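Local coordinates for protein probable 3-hydroxybutyryl-CoA dehydrogenase (Escherichia coli, PDB 3MOG) that oxidises 3-hydroxyadipyl-CoA to 3-oxoadipyl-CoA with NAD+ as the electron acceptor, a step of phenylacetate degradation, at residues R193-Y198 and I397-D403; A218-A224 and M347-T353; D319-T325 and R339-D345; T353-A357 and A383-L389; W391-M396 and R440-L445. One frame throughout, in Å; residues are numbered along the deposited sequence.

How the interactions relate
Interaction 1, which joins the two helical C-terminal-type domains, encloses interactions 2, 3 and 4 along the chain and alternates with interaction 5. Helix 390-406 carries one side of interactions 1 and 5, whose centres lie about 11 Å apart. Interactions 3 and 4 belong to the reduced Rossmann-type domain, their centres about 10 Å apart, and meet where strands 341-345 and 351-356 pair antiparallel. Interaction 2 ties strand 351-356 to helix 213-223 of the first helical domain and shares Thr353 with interaction 4. A salt bridge from Glu324 to Arg440 links interactions 3 and 5. The small sheet is thereby fastened to both helical domains.

Interaction 1: residues R193-Y198 and I397-D403; sequences RVARPY and IINEALD
With CG anti to the backbone N (chi1 -180°) and a bend at chi2, Arg193 sends its guanidinium over helix 390-406 to Glu400 and Asp403, one turn apart on that helix. Glu400 also has its CG anti to N (chi1 -159°), and its own bend at chi2 turns the carboxylate toward the arginine. Both acids meet the guanidinium at its edge, close to its plane. NH2 of Arg193 lies 2.8 Å from OD2 of Asp403, which it meets nearly along the C-O axis, whereas the bond from NE of Arg193 to OE1 of Glu400 is straight but weak at 3.3 Å. Beside this network the packing is apolar: Val194 CG1 rests 4.0 Å from Ala401 CB, where the small alanine leaves room for the valine methyl. Pro197 CG sits 4.1 Å from Ile397 CG1, and Ile397 CD1 lies beside Tyr198 CD1. A methionine in place of Arg193 would probably leave both carboxylates without this cation and weaken the tie between the two helical domains. Arg258 makes salt bridges to both acids as well, so two arginines face two buried acids, which is likely to favour the ionised carboxylates.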
# COMPACT_ATOMS: atom_id res chain seq x y z
N ARG C 193 4.42 16.69 8.56
CA ARG C 193 4.31 15.26 8.82
C ARG C 193 3.46 14.97 10.05
O ARG C 193 2.54 14.17 9.98
CB ARG C 193 5.71 14.65 8.99
CG ARG C 193 5.71 13.16 9.26
CD ARG C 193 6.89 12.80 10.12
NE ARG C 193 7.06 11.37 10.32
CZ ARG C 193 8.14 10.68 9.98
NH1 ARG C 193 9.13 11.29 9.36
NH2 ARG C 193 8.22 9.37 10.21
N VAL C 194 3.76 15.63 11.17
CA VAL C 194 3.09 15.35 12.45
C VAL C 194 1.65 15.88 12.49
O VAL C 194 0.80 15.27 13.12
CB VAL C 194 3.95 15.86 13.65
CG1 VAL C 194 3.25 15.66 15.01
CG2 VAL C 194 5.29 15.17 13.64
N ALA C 195 1.38 16.97 11.78
CA ALA C 195 0.03 17.52 11.66
C ALA C 195 -0.96 16.65 10.90
O ALA C 195 -2.17 16.83 11.06
CB ALA C 195 0.07 18.91 11.02
N ARG C 196 -0.47 15.74 10.06
CA ARG C 196 -1.36 14.97 9.18
C ARG C 196 -2.59 14.30 9.84
O ARG C 196 -3.70 14.41 9.31
CB ARG C 196 -0.56 13.93 8.36
CG ARG C 196 0.29 14.48 7.22
CD ARG C 196 -0.52 15.34 6.24
NE ARG C 196 -0.30 16.77 6.49
CZ ARG C 196 -1.02 17.76 5.96
NH1 ARG C 196 -2.04 17.49 5.15
NH2 ARG C 196 -0.71 19.02 6.25
N PRO C 197 -2.43 13.63 11.01
CA PRO C 197 -3.67 13.02 11.57
C PRO C 197 -4.68 13.98 12.17
O PRO C 197 -5.82 13.59 12.44
CB PRO C 197 -3.15 12.04 12.62
CG PRO C 197 -1.76 12.46 12.91
CD PRO C 197 -1.21 13.12 11.69
N TYR C 198 -4.29 15.24 12.36
CA TYR C 198 -5.24 16.24 12.81
C TYR C 198 -6.32 16.40 11.73
O TYR C 198 -7.51 16.45 12.04
CB TYR C 198 -4.56 17.57 13.16
CG TYR C 198 -5.50 18.58 13.78
CD1 TYR C 198 -6.19 18.29 14.96
CD2 TYR C 198 -5.68 19.85 13.21
CE1 TYR C 198 -7.05 19.20 15.53
CE2 TYR C 198 -6.53 20.77 13.78
CZ TYR C 198 -7.22 20.44 14.94
OH TYR C 198 -8.07 21.33 15.52
N ILE C 397 -1.89 11.94 16.60
CA ILE C 397 -0.89 13.02 16.52
C ILE C 397 0.38 12.63 17.30
O ILE C 397 1.50 12.74 16.80
CB ILE C 397 -1.45 14.37 17.07
CG1 ILE C 397 -2.47 14.97 16.11
CG2 ILE C 397 -0.35 15.40 17.29
CD1 ILE C 397 -3.29 16.11 16.71
N ILE C 398 0.17 12.15 18.53
CA ILE C 398 1.27 11.73 19.43
C ILE C 398 2.07 10.52 18.89
O ILE C 398 3.30 10.48 18.96
CB ILE C 398 0.70 11.45 20.82
CG1 ILE C 398 0.17 12.74 21.46
CG2 ILE C 398 1.71 10.75 21.73
CD1 ILE C 398 -0.65 12.48 22.72
N ASN C 399 1.35 9.55 18.36
CA ASN C 399 1.92 8.37 17.73
C ASN C 399 2.86 8.72 16.57
O ASN C 399 3.99 8.22 16.50
CB ASN C 399 0.78 7.50 17.21
CG ASN C 399 1.15 6.05 17.09
OD1 ASN C 399 1.94 5.53 17.87
ND2 ASN C 399 0.53 5.37 16.13
N GLU C 400 2.39 9.61 15.70
CA GLU C 400 3.19 10.18 14.61
C GLU C 400 4.42 10.98 15.08
O GLU C 400 5.50 10.86 14.48
CB GLU C 400 2.29 11.03 13.71
CG GLU C 400 2.86 11.24 12.32
CD GLU C 400 3.19 9.92 11.64
OE1 GLU C 400 4.39 9.66 11.40
OE2 GLU C 400 2.25 9.15 11.39
N ALA C 401 4.28 11.77 16.15
CA ALA C 401 5.43 12.47 16.75
C ALA C 401 6.48 11.49 17.30
O ALA C 401 7.69 11.70 17.13
CB ALA C 401 4.97 13.39 17.85
N LEU C 402 6.01 10.43 17.93
CA LEU C 402 6.86 9.40 18.45
C LEU C 402 7.59 8.65 17.34
O LEU C 402 8.76 8.30 17.49
CB LEU C 402 6.03 8.41 19.28
CG LEU C 402 5.62 8.80 20.70
CD1 LEU C 402 4.57 7.83 21.14
CD2 LEU C 402 6.79 8.81 21.68
N ASP C 403 6.90 8.39 16.23
CA ASP C 403 7.54 7.70 15.11
C ASP C 403 8.64 8.58 14.49
O ASP C 403 9.70 8.08 14.11
CB ASP C 403 6.53 7.30 14.05
CG ASP C 403 7.18 6.62 12.87
OD1 ASP C 403 7.59 5.45 13.01
OD2 ASP C 403 7.29 7.25 11.79

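Interaction 2: residues A218-A224 and M347-T353; sequences AALRDGA and MAGKVVT
Val351, at the start of strand 351-356, packs against the last turn of helix 213-223 and divides its two methyl groups between different residues. CG1, anti to the backbone N (chi1 163°), reaches to 3.8 Å from Ala219 CA and also touches the carbonyl of Ala218, while CG2 lies 3.7 Å from Asp222 CB. A branched, compact side chain suits such divided packing. Gly223 brings the backbones together: its CA is 3.2 Å from Val351 O, and a CB here would clash both with that oxygen and with Ala219 O, four residues back. Asp222 adds its main chain, since its O accepts the N-H of Val351 at 3.3 Å, the donor standing above the carbonyl plane. Gly223 O receives the N-H of Gly349 at 3.1 Å, in the carbonyl plane and on a lone pair. Gly349 is just as confined, because a side chain there would run into the carbonyls of Asp222 and Gly223. Further along the strand, Ala219 CB meets Thr353 CG2 at 3.8 Å. The helix thus joins the small Rossmann-type domain through the carbonyls of Asp222 and Gly223 near its C-terminal end, which accept N-H groups from the incoming loop and strand.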
# COMPACT_ATOMS: atom_id res chain seq x y z
N ALA C 218 -15.83 21.70 16.92
CA ALA C 218 -16.09 22.25 18.25
C ALA C 218 -15.44 21.40 19.34
O ALA C 218 -14.93 21.94 20.31
CB ALA C 218 -17.59 22.38 18.50
N ALA C 219 -15.48 20.09 19.16
CA ALA C 219 -14.82 19.17 20.07
C ALA C 219 -13.32 19.43 20.09
O ALA C 219 -12.72 19.52 21.15
CB ALA C 219 -15.10 17.72 19.68
N LEU C 220 -12.73 19.58 18.91
CA LEU C 220 -11.29 19.72 18.80
C LEU C 220 -10.79 21.09 19.28
O LEU C 220 -9.76 21.17 19.94
CB LEU C 220 -10.80 19.37 17.38
CG LEU C 220 -10.48 17.89 17.04
CD1 LEU C 220 -9.31 17.36 17.86
CD2 LEU C 220 -11.66 16.94 17.16
N ARG C 221 -11.55 22.15 18.99
CA ARG C 221 -11.19 23.50 19.45
C ARG C 221 -11.59 23.80 20.90
O ARG C 221 -10.78 24.25 21.69
CB ARG C 221 -11.72 24.58 18.48
CG ARG C 221 -11.76 26.03 19.05
CD ARG C 221 -12.26 27.07 18.02
NE ARG C 221 -13.22 26.50 17.08
CZ ARG C 221 -14.54 26.46 17.25
NH1 ARG C 221 -15.31 25.88 16.33
NH2 ARG C 221 -15.09 26.98 18.34
N ASP C 222 -12.85 23.55 21.25
CA ASP C 222 -13.32 23.95 22.58
C ASP C 222 -13.30 22.82 23.60
O ASP C 222 -13.54 23.05 24.78
CB ASP C 222 -14.71 24.61 22.50
CG ASP C 222 -14.73 25.86 21.64
OD1 ASP C 222 -15.61 25.96 20.77
OD2 ASP C 222 -13.85 26.73 21.81
N GLY C 223 -13.02 21.60 23.13
CA GLY C 223 -12.74 20.48 24.01
C GLY C 223 -11.24 20.30 24.21
O GLY C 223 -10.74 20.40 25.33
N ALA C 224 -10.52 20.05 23.12
CA ALA C 224 -9.08 19.72 23.19
C ALA C 224 -8.16 20.94 23.25
O ALA C 224 -6.97 20.80 23.50
CB ALA C 224 -8.68 18.81 22.03
N MET C 347 -11.32 16.45 27.37
CA MET C 347 -10.07 16.90 28.00
C MET C 347 -10.36 18.04 28.98
O MET C 347 -11.18 17.86 29.87
CB MET C 347 -8.98 17.22 26.98
CG MET C 347 -8.39 15.93 26.34
SD MET C 347 -7.05 16.19 25.16
CE MET C 347 -6.72 14.51 24.70
N ALA C 348 -9.71 19.19 28.83
CA ALA C 348 -9.86 20.27 29.83
C ALA C 348 -10.97 21.26 29.49
O ALA C 348 -11.62 21.80 30.39
CB ALA C 348 -8.54 21.01 30.04
N GLY C 349 -11.18 21.48 28.20
CA GLY C 349 -12.19 22.42 27.71
C GLY C 349 -13.62 22.07 28.08
O GLY C 349 -13.91 20.96 28.52
N LYS C 350 -14.52 23.03 27.91
CA LYS C 350 -15.90 22.86 28.33
C LYS C 350 -16.70 21.98 27.39
O LYS C 350 -17.64 21.31 27.81
CB LYS C 350 -16.58 24.22 28.52
CG LYS C 350 -16.29 24.83 29.88
CD LYS C 350 -15.83 26.28 29.76
CE LYS C 350 -15.08 26.71 31.02
NZ LYS C 350 -14.30 27.96 30.81
N VAL C 351 -16.33 21.96 26.12
CA VAL C 351 -17.02 21.12 25.16
C VAL C 351 -16.61 19.66 25.32
O VAL C 351 -15.43 19.34 25.36
CB VAL C 351 -16.87 21.65 23.72
CG1 VAL C 351 -17.21 20.58 22.70
CG2 VAL C 351 -17.77 22.87 23.55
N VAL C 352 -17.62 18.81 25.45
CA VAL C 352 -17.46 17.39 25.74
C VAL C 352 -18.35 16.62 24.73
O VAL C 352 -19.51 17.00 24.52
CB VAL C 352 -17.92 17.15 27.20
CG1 VAL C 352 -18.52 15.79 27.40
CG2 VAL C 352 -16.78 17.39 28.17
N THR C 353 -17.82 15.56 24.10
CA THR C 353 -18.72 14.69 23.31
C THR C 353 -19.04 13.38 24.03
O THR C 353 -18.25 12.88 24.83
CB THR C 353 -18.32 14.47 21.80
OG1 THR C 353 -17.20 13.58 21.69
CG2 THR C 353 -18.01 15.77 21.11

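Interaction 3: residues D319-T325 and R339-D345; sequences DVLLIET and RPVVVID
Strands 320-324 and 341-345 run parallel, their short axes 4.6 Å apart and inclined at 27°, and main-chain bonds zigzag between them from Leu321 N to Pro340 O through to Thr325 N with Ile344 O. The straightest joins Ile323 N to Val342 O at 2.9 Å, with an N-H...O angle of 167°. On one face of the sheet Leu322 CD1 packs 3.8 Å from Val342 CG1 and touches Ile344; helix 362-373 covers Val342 and Ile344. The other face holds Ile323 CD1, 4.0 Å from Val341 CG1, against helix 330-337. That helix connects the strands in a beta-alpha-beta crossover of the reduced Rossmann-type domain, and beta-branched residues suit such extended, covered strands. At the C-terminal end, Glu324 CG lies 3.9 Å from Ile344 CG2, side by side, while a water donates to Glu324 OE2 and Ile344 O; the same carboxylate oxygen makes a salt bridge to Arg440. At the opposite end the Arg339 chain, bent at chi3 (71°), brings NH2 to 3.5 Å from Leu321 CD2 and sets one guanidinium face under Asp319 O. With a serine in place of Arg339, Leu321 CD2 would probably lose cover at this end. Pro340 CD adjoins Asp319 OD2, 3.9 Å away.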
# COMPACT_ATOMS: atom_id res chain seq x y z
N ASP C 319 -27.17 3.25 37.92
CA ASP C 319 -26.74 2.03 37.23
C ASP C 319 -25.93 2.29 35.94
O ASP C 319 -25.38 1.36 35.35
CB ASP C 319 -27.94 1.11 36.93
CG ASP C 319 -29.03 1.81 36.13
OD1 ASP C 319 -29.14 3.06 36.22
OD2 ASP C 319 -29.78 1.11 35.42
N VAL C 320 -25.87 3.56 35.53
CA VAL C 320 -25.14 3.99 34.33
C VAL C 320 -23.65 4.11 34.59
O VAL C 320 -23.23 4.82 35.51
CB VAL C 320 -25.61 5.37 33.83
CG1 VAL C 320 -25.11 5.64 32.41
CG2 VAL C 320 -27.11 5.48 33.92
N LEU C 321 -22.85 3.43 33.78
CA LEU C 321 -21.42 3.70 33.75
C LEU C 321 -21.14 4.79 32.73
O LEU C 321 -21.46 4.65 31.55
CB LEU C 321 -20.60 2.45 33.44
CG LEU C 321 -20.60 1.30 34.46
CD1 LEU C 321 -19.57 0.26 34.09
CD2 LEU C 321 -20.34 1.78 35.88
N LEU C 322 -20.59 5.90 33.21
CA LEU C 322 -20.06 6.95 32.36
C LEU C 322 -18.56 6.71 32.27
O LEU C 322 -17.83 6.85 33.26
CB LEU C 322 -20.36 8.33 32.94
CG LEU C 322 -19.79 9.51 32.16
CD1 LEU C 322 -20.51 9.65 30.83
CD2 LEU C 322 -19.87 10.81 32.95
N ILE C 323 -18.10 6.33 31.07
CA ILE C 323 -16.74 5.83 30.89
C ILE C 323 -16.02 6.70 29.86
O ILE C 323 -16.52 6.88 28.74
CB ILE C 323 -16.71 4.34 30.48
CG1 ILE C 323 -17.46 3.48 31.52
CG2 ILE C 323 -15.28 3.82 30.33
CD1 ILE C 323 -17.63 1.99 31.16
N GLU C 324 -14.90 7.27 30.27
CA GLU C 324 -13.99 7.95 29.35
C GLU C 324 -13.49 6.94 28.29
O GLU C 324 -13.15 5.82 28.63
CB GLU C 324 -12.81 8.55 30.11
CG GLU C 324 -13.20 9.76 30.96
CD GLU C 324 -12.00 10.58 31.38
OE1 GLU C 324 -11.68 10.58 32.58
OE2 GLU C 324 -11.37 11.23 30.51
N THR C 325 -13.50 7.34 27.02
CA THR C 325 -13.18 6.40 25.92
C THR C 325 -11.77 5.83 25.99
O THR C 325 -10.80 6.57 26.20
CB THR C 325 -13.45 6.98 24.50
OG1 THR C 325 -13.24 5.96 23.52
CG2 THR C 325 -12.56 8.20 24.18
N ARG C 339 -25.29 -3.41 31.71
CA ARG C 339 -25.68 -2.15 32.34
C ARG C 339 -25.72 -1.14 31.21
O ARG C 339 -25.08 -1.37 30.18
CB ARG C 339 -24.59 -1.70 33.33
CG ARG C 339 -24.33 -2.62 34.49
CD ARG C 339 -22.93 -2.42 35.06
NE ARG C 339 -22.79 -1.14 35.76
CZ ARG C 339 -23.21 -0.90 37.00
NH1 ARG C 339 -23.83 -1.84 37.71
NH2 ARG C 339 -23.01 0.30 37.54
N PRO C 340 -26.45 -0.02 31.38
CA PRO C 340 -26.34 1.05 30.41
C PRO C 340 -25.00 1.75 30.52
O PRO C 340 -24.43 1.80 31.62
CB PRO C 340 -27.45 2.03 30.83
CG PRO C 340 -28.31 1.28 31.76
CD PRO C 340 -27.41 0.31 32.44
N VAL C 341 -24.49 2.27 29.40
CA VAL C 341 -23.19 2.92 29.33
C VAL C 341 -23.24 4.17 28.45
O VAL C 341 -23.76 4.14 27.33
CB VAL C 341 -22.07 1.95 28.83
CG1 VAL C 341 -20.74 2.67 28.66
CG2 VAL C 341 -21.87 0.79 29.78
N VAL C 342 -22.71 5.27 28.97
CA VAL C 342 -22.41 6.43 28.15
C VAL C 342 -20.88 6.57 28.05
O VAL C 342 -20.17 6.58 29.06
CB VAL C 342 -23.08 7.72 28.70
CG1 VAL C 342 -22.75 8.94 27.82
CG2 VAL C 342 -24.58 7.54 28.80
N VAL C 343 -20.38 6.64 26.82
CA VAL C 343 -18.95 6.88 26.58
C VAL C 343 -18.70 8.40 26.44
O VAL C 343 -19.41 9.08 25.71
CB VAL C 343 -18.43 6.08 25.36
CG1 VAL C 343 -17.16 6.68 24.79
CG2 VAL C 343 -18.18 4.62 25.76
N ILE C 344 -17.71 8.92 27.16
CA ILE C 344 -17.37 10.34 27.08
C ILE C 344 -15.96 10.56 26.52
O ILE C 344 -15.03 9.79 26.76
CB ILE C 344 -17.58 11.06 28.45
CG1 ILE C 344 -17.21 12.53 28.37
CG2 ILE C 344 -16.76 10.41 29.56
CD1 ILE C 344 -17.46 13.29 29.66
N ASP C 345 -15.84 11.65 25.77
CA ASP C 345 -14.63 12.06 25.11
C ASP C 345 -14.35 13.47 25.59
O ASP C 345 -14.99 14.42 25.13
CB ASP C 345 -14.91 12.09 23.61
CG ASP C 345 -13.69 12.38 22.77
OD1 ASP C 345 -13.87 12.97 21.68
OD2 ASP C 345 -12.58 12.01 23.18
O HOH W 1 -12.67 11.13 27.91

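Interaction 4: residues T353-A357 and A383-L389; sequences TIAAA and ADYPGML
The loop leading out of the small Rossmann-type domain into helix 390-406 folds back over strand 351-356, and the contact belongs to this interdomain passage. The loop contains an inverse gamma turn centred on Asp384 and a type II beta turn from Tyr385 to Met388, in which Gly387 takes the positive phi (75°) that glycine readily adopts. No hydrogen bond crosses between the two segments; the side chain of Met388 carries a large share of the contact. Bends at chi2 (-74°) and chi3 curl its chain so that the methyl CE lies against the strand backbone, 3.5 Å from Ile354 C, and 3.7 Å from Ala355 CB. The flexible, unbranched thioether can follow the backbone surface in this way. CE also passes 3.9 Å from Thr353 OG1, the two side chains sliding past each other in opposite directions. Ala355 is small enough for the loop to approach closely, its CB standing 3.6 Å from Ala383 O and 3.7 Å from Asp384 CA. Leu389, at the N-cap position of helix 390-406, adds a looser touch, CD1 to Thr353 CG2 at 4.4 Å. Asp384 turns its carboxylate to the backbone N-H groups of Ala330 and Gln331 at the start of helix 330-337. Loop and strand therefore meet through van der Waals packing, while Asp384 and Leu389 find polar partners elsewhere, Leu389 N at Asp345 OD1.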
# COMPACT_ATOMS: atom_id res chain seq x y z
N THR C 353 -17.82 15.56 24.10
CA THR C 353 -18.72 14.69 23.31
C THR C 353 -19.04 13.38 24.03
O THR C 353 -18.25 12.88 24.83
CB THR C 353 -18.32 14.47 21.80
OG1 THR C 353 -17.20 13.58 21.69
CG2 THR C 353 -18.01 15.77 21.11
N ILE C 354 -20.24 12.85 23.76
CA ILE C 354 -20.71 11.62 24.40
C ILE C 354 -21.42 10.73 23.39
O ILE C 354 -21.87 11.19 22.35
CB ILE C 354 -21.69 11.89 25.61
CG1 ILE C 354 -23.06 12.39 25.12
CG2 ILE C 354 -21.07 12.84 26.65
CD1 ILE C 354 -24.19 12.09 26.07
N ALA C 355 -21.49 9.44 23.70
CA ALA C 355 -22.27 8.52 22.90
C ALA C 355 -22.92 7.55 23.84
O ALA C 355 -22.27 7.06 24.78
CB ALA C 355 -21.40 7.77 21.88
N ALA C 356 -24.21 7.32 23.62
CA ALA C 356 -24.98 6.36 24.40
C ALA C 356 -24.99 5.05 23.65
O ALA C 356 -25.07 5.04 22.42
CB ALA C 356 -26.39 6.86 24.56
N ALA C 357 -24.90 3.94 24.37
CA ALA C 357 -25.16 2.65 23.77
C ALA C 357 -26.61 2.62 23.30
O ALA C 357 -27.51 3.09 24.00
CB ALA C 357 -24.90 1.55 24.76
N ALA C 383 -22.30 9.86 17.18
CA ALA C 383 -22.42 8.40 17.03
C ALA C 383 -21.43 7.65 17.94
O ALA C 383 -20.45 8.22 18.42
CB ALA C 383 -22.25 8.00 15.57
N ASP C 384 -21.73 6.38 18.20
CA ASP C 384 -20.94 5.50 19.05
C ASP C 384 -19.69 5.02 18.27
O ASP C 384 -19.62 3.89 17.78
CB ASP C 384 -21.81 4.33 19.53
CG ASP C 384 -21.21 3.58 20.71
OD1 ASP C 384 -20.20 4.02 21.29
OD2 ASP C 384 -21.76 2.52 21.07
N TYR C 385 -18.72 5.92 18.18
CA TYR C 385 -17.56 5.81 17.33
C TYR C 385 -16.32 5.53 18.19
O TYR C 385 -16.02 6.31 19.10
CB TYR C 385 -17.42 7.14 16.61
CG TYR C 385 -16.38 7.25 15.53
CD1 TYR C 385 -16.41 6.43 14.39
CD2 TYR C 385 -15.39 8.25 15.60
CE1 TYR C 385 -15.48 6.58 13.38
CE2 TYR C 385 -14.45 8.40 14.59
CZ TYR C 385 -14.50 7.56 13.48
OH TYR C 385 -13.57 7.71 12.48
N PRO C 386 -15.62 4.41 17.92
CA PRO C 386 -14.43 4.00 18.65
C PRO C 386 -13.42 5.13 18.83
O PRO C 386 -13.05 5.79 17.86
CB PRO C 386 -13.85 2.89 17.77
CG PRO C 386 -15.02 2.28 17.14
CD PRO C 386 -15.98 3.43 16.88
N GLY C 387 -13.03 5.40 20.08
CA GLY C 387 -12.04 6.43 20.35
C GLY C 387 -12.59 7.85 20.22
O GLY C 387 -11.90 8.81 20.57
N MET C 388 -13.83 7.96 19.74
CA MET C 388 -14.53 9.22 19.53
C MET C 388 -13.72 10.22 18.70
O MET C 388 -13.29 9.87 17.59
CB MET C 388 -15.04 9.80 20.87
CG MET C 388 -15.93 8.83 21.66
SD MET C 388 -17.58 8.65 20.98
CE MET C 388 -18.35 9.90 21.97
N LEU C 389 -13.47 11.42 19.22
CA LEU C 389 -12.92 12.50 18.38
C LEU C 389 -11.62 13.07 18.89
O LEU C 389 -10.59 12.99 18.22
CB LEU C 389 -13.95 13.63 18.20
CG LEU C 389 -15.25 13.30 17.46
CD1 LEU C 389 -16.13 14.54 17.36
CD2 LEU C 389 -14.98 12.71 16.06

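Interaction 5: residues W391-M396 and R440-L445; sequences WRTVAM and RILRLL
Two helices of the last domain pack here at a steep angle, an apolar crossing bordered by a cation-pi stack. The short axes of 391-396 and 440-445 come within 10.0 Å at 111°. Arg440 runs extended from CG to NE and lays its guanidinium flat on the six-membered part of the Trp391 indole, with the planes 13° apart. Trp391 CH2 sits over the centre of the guanidinium, 3.3 Å from Arg440 NE, while NH1 lies above the ring toward its rim. A broad aromatic face suits a flat cation whose N-H groups point outward in its own plane, leaving NH1 to its acid, Glu324. The indole is pinned by its own NE1, which bonds to Lys346 O. Both outside partners lie in the small Rossmann-type domain, so the stack stands where that domain meets the all-helical C-terminal one. Deeper in the crossing, Ala395 faces the partner helix, and its small CB admits three larger side chains: Ile441 CG2 at 4.0 Å, Leu444 CD2 at 3.8 Å and Leu445 CD2 at 3.8 Å. Leu444, whose CG is anti to the backbone N (chi1 171°), also brings CD2 near the plane of the indole at its edge, 4.1 Å from Trp391 CE3. Ile441 CD1 approaches the same ring obliquely, 3.8 Å from Trp391 CZ3. Met396 SD meets Leu445 CD2 at 3.8 Å.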
# COMPACT_ATOMS: atom_id res chain seq x y z
N TRP C 391 -9.81 12.26 21.73
CA TRP C 391 -8.82 11.28 22.15
C TRP C 391 -8.25 10.52 20.98
O TRP C 391 -7.05 10.28 20.95
CB TRP C 391 -9.35 10.35 23.26
CG TRP C 391 -9.23 11.02 24.60
CD1 TRP C 391 -10.12 11.89 25.17
CD2 TRP C 391 -8.12 10.93 25.51
NE1 TRP C 391 -9.64 12.33 26.39
CE2 TRP C 391 -8.42 11.76 26.62
CE3 TRP C 391 -6.91 10.22 25.50
CZ2 TRP C 391 -7.54 11.90 27.70
CZ3 TRP C 391 -6.04 10.36 26.58
CH2 TRP C 391 -6.36 11.20 27.66
N ARG C 392 -9.09 10.20 20.01
CA ARG C 392 -8.67 9.47 18.80
C ARG C 392 -7.66 10.29 17.99
O ARG C 392 -6.64 9.75 17.53
CB ARG C 392 -9.90 9.11 17.95
CG ARG C 392 -9.59 8.41 16.65
CD ARG C 392 -10.74 7.58 16.22
NE ARG C 392 -10.53 7.03 14.88
CZ ARG C 392 -11.33 6.14 14.30
NH1 ARG C 392 -12.38 5.69 14.98
NH2 ARG C 392 -11.07 5.69 13.06
N THR C 393 -7.93 11.60 17.86
CA THR C 393 -7.10 12.52 17.07
C THR C 393 -5.77 12.83 17.77
O THR C 393 -4.71 12.87 17.13
CB THR C 393 -7.84 13.85 16.78
OG1 THR C 393 -9.04 13.59 16.04
CG2 THR C 393 -6.97 14.81 15.99
N VAL C 394 -5.83 13.04 19.09
CA VAL C 394 -4.63 13.43 19.83
C VAL C 394 -3.67 12.24 19.96
O VAL C 394 -2.49 12.39 19.72
CB VAL C 394 -4.96 14.10 21.18
CG1 VAL C 394 -3.69 14.39 21.95
CG2 VAL C 394 -5.76 15.41 20.97
N ALA C 395 -4.21 11.05 20.27
CA ALA C 395 -3.45 9.78 20.22
C ALA C 395 -2.68 9.59 18.92
O ALA C 395 -1.48 9.28 18.95
CB ALA C 395 -4.36 8.56 20.48
N MET C 396 -3.35 9.78 17.79
CA MET C 396 -2.68 9.63 16.48
C MET C 396 -1.63 10.70 16.18
O MET C 396 -0.60 10.39 15.59
CB MET C 396 -3.70 9.52 15.36
CG MET C 396 -4.43 8.18 15.35
SD MET C 396 -3.43 6.81 14.75
CE MET C 396 -3.49 7.27 13.03
N ARG C 440 -2.06 4.85 28.67
CA ARG C 440 -3.39 5.26 28.27
C ARG C 440 -3.51 5.46 26.76
O ARG C 440 -4.49 5.04 26.15
CB ARG C 440 -3.79 6.54 29.01
CG ARG C 440 -5.23 6.94 28.79
CD ARG C 440 -5.65 8.08 29.68
NE ARG C 440 -7.04 8.42 29.40
CZ ARG C 440 -7.74 9.31 30.08
NH1 ARG C 440 -8.99 9.55 29.72
NH2 ARG C 440 -7.20 9.99 31.10
N ILE C 441 -2.52 6.13 26.17
CA ILE C 441 -2.48 6.32 24.71
C ILE C 441 -2.30 4.98 24.02
O ILE C 441 -3.00 4.69 23.04
CB ILE C 441 -1.35 7.31 24.28
CG1 ILE C 441 -1.58 8.70 24.90
CG2 ILE C 441 -1.23 7.39 22.75
CD1 ILE C 441 -2.95 9.27 24.63
N LEU C 442 -1.40 4.16 24.55
CA LEU C 442 -1.18 2.81 24.03
C LEU C 442 -2.44 1.95 24.00
O LEU C 442 -2.75 1.36 22.97
CB LEU C 442 -0.08 2.08 24.82
CG LEU C 442 0.16 0.63 24.47
CD1 LEU C 442 0.89 0.52 23.11
CD2 LEU C 442 0.90 -0.09 25.57
N ARG C 443 -3.16 1.90 25.12
CA ARG C 443 -4.37 1.06 25.22
C ARG C 443 -5.45 1.45 24.18
O ARG C 443 -6.04 0.58 23.53
CB ARG C 443 -4.95 1.12 26.63
CG ARG C 443 -6.25 0.33 26.82
CD ARG C 443 -6.71 0.34 28.27
NE ARG C 443 -6.79 1.70 28.82
CZ ARG C 443 -6.97 1.98 30.10
NH1 ARG C 443 -7.11 1.01 30.99
NH2 ARG C 443 -7.02 3.25 30.49
N LEU C 444 -5.66 2.75 24.04
CA LEU C 444 -6.58 3.32 23.07
C LEU C 444 -6.24 2.90 21.64
O LEU C 444 -7.08 2.33 20.93
CB LEU C 444 -6.57 4.84 23.22
CG LEU C 444 -7.26 5.76 22.22
CD1 LEU C 444 -8.71 5.43 22.06
CD2 LEU C 444 -7.12 7.16 22.77
N LEU C 445 -5.00 3.15 21.22
CA LEU C 445 -4.57 2.81 19.87
C LEU C 445 -4.66 1.31 19.60
O LEU C 445 -5.10 0.92 18.51
CB LEU C 445 -3.17 3.38 19.55
CG LEU C 445 -3.09 4.92 19.44
CD1 LEU C 445 -1.68 5.39 19.32
CD2 LEU C 445 -3.87 5.47 18.26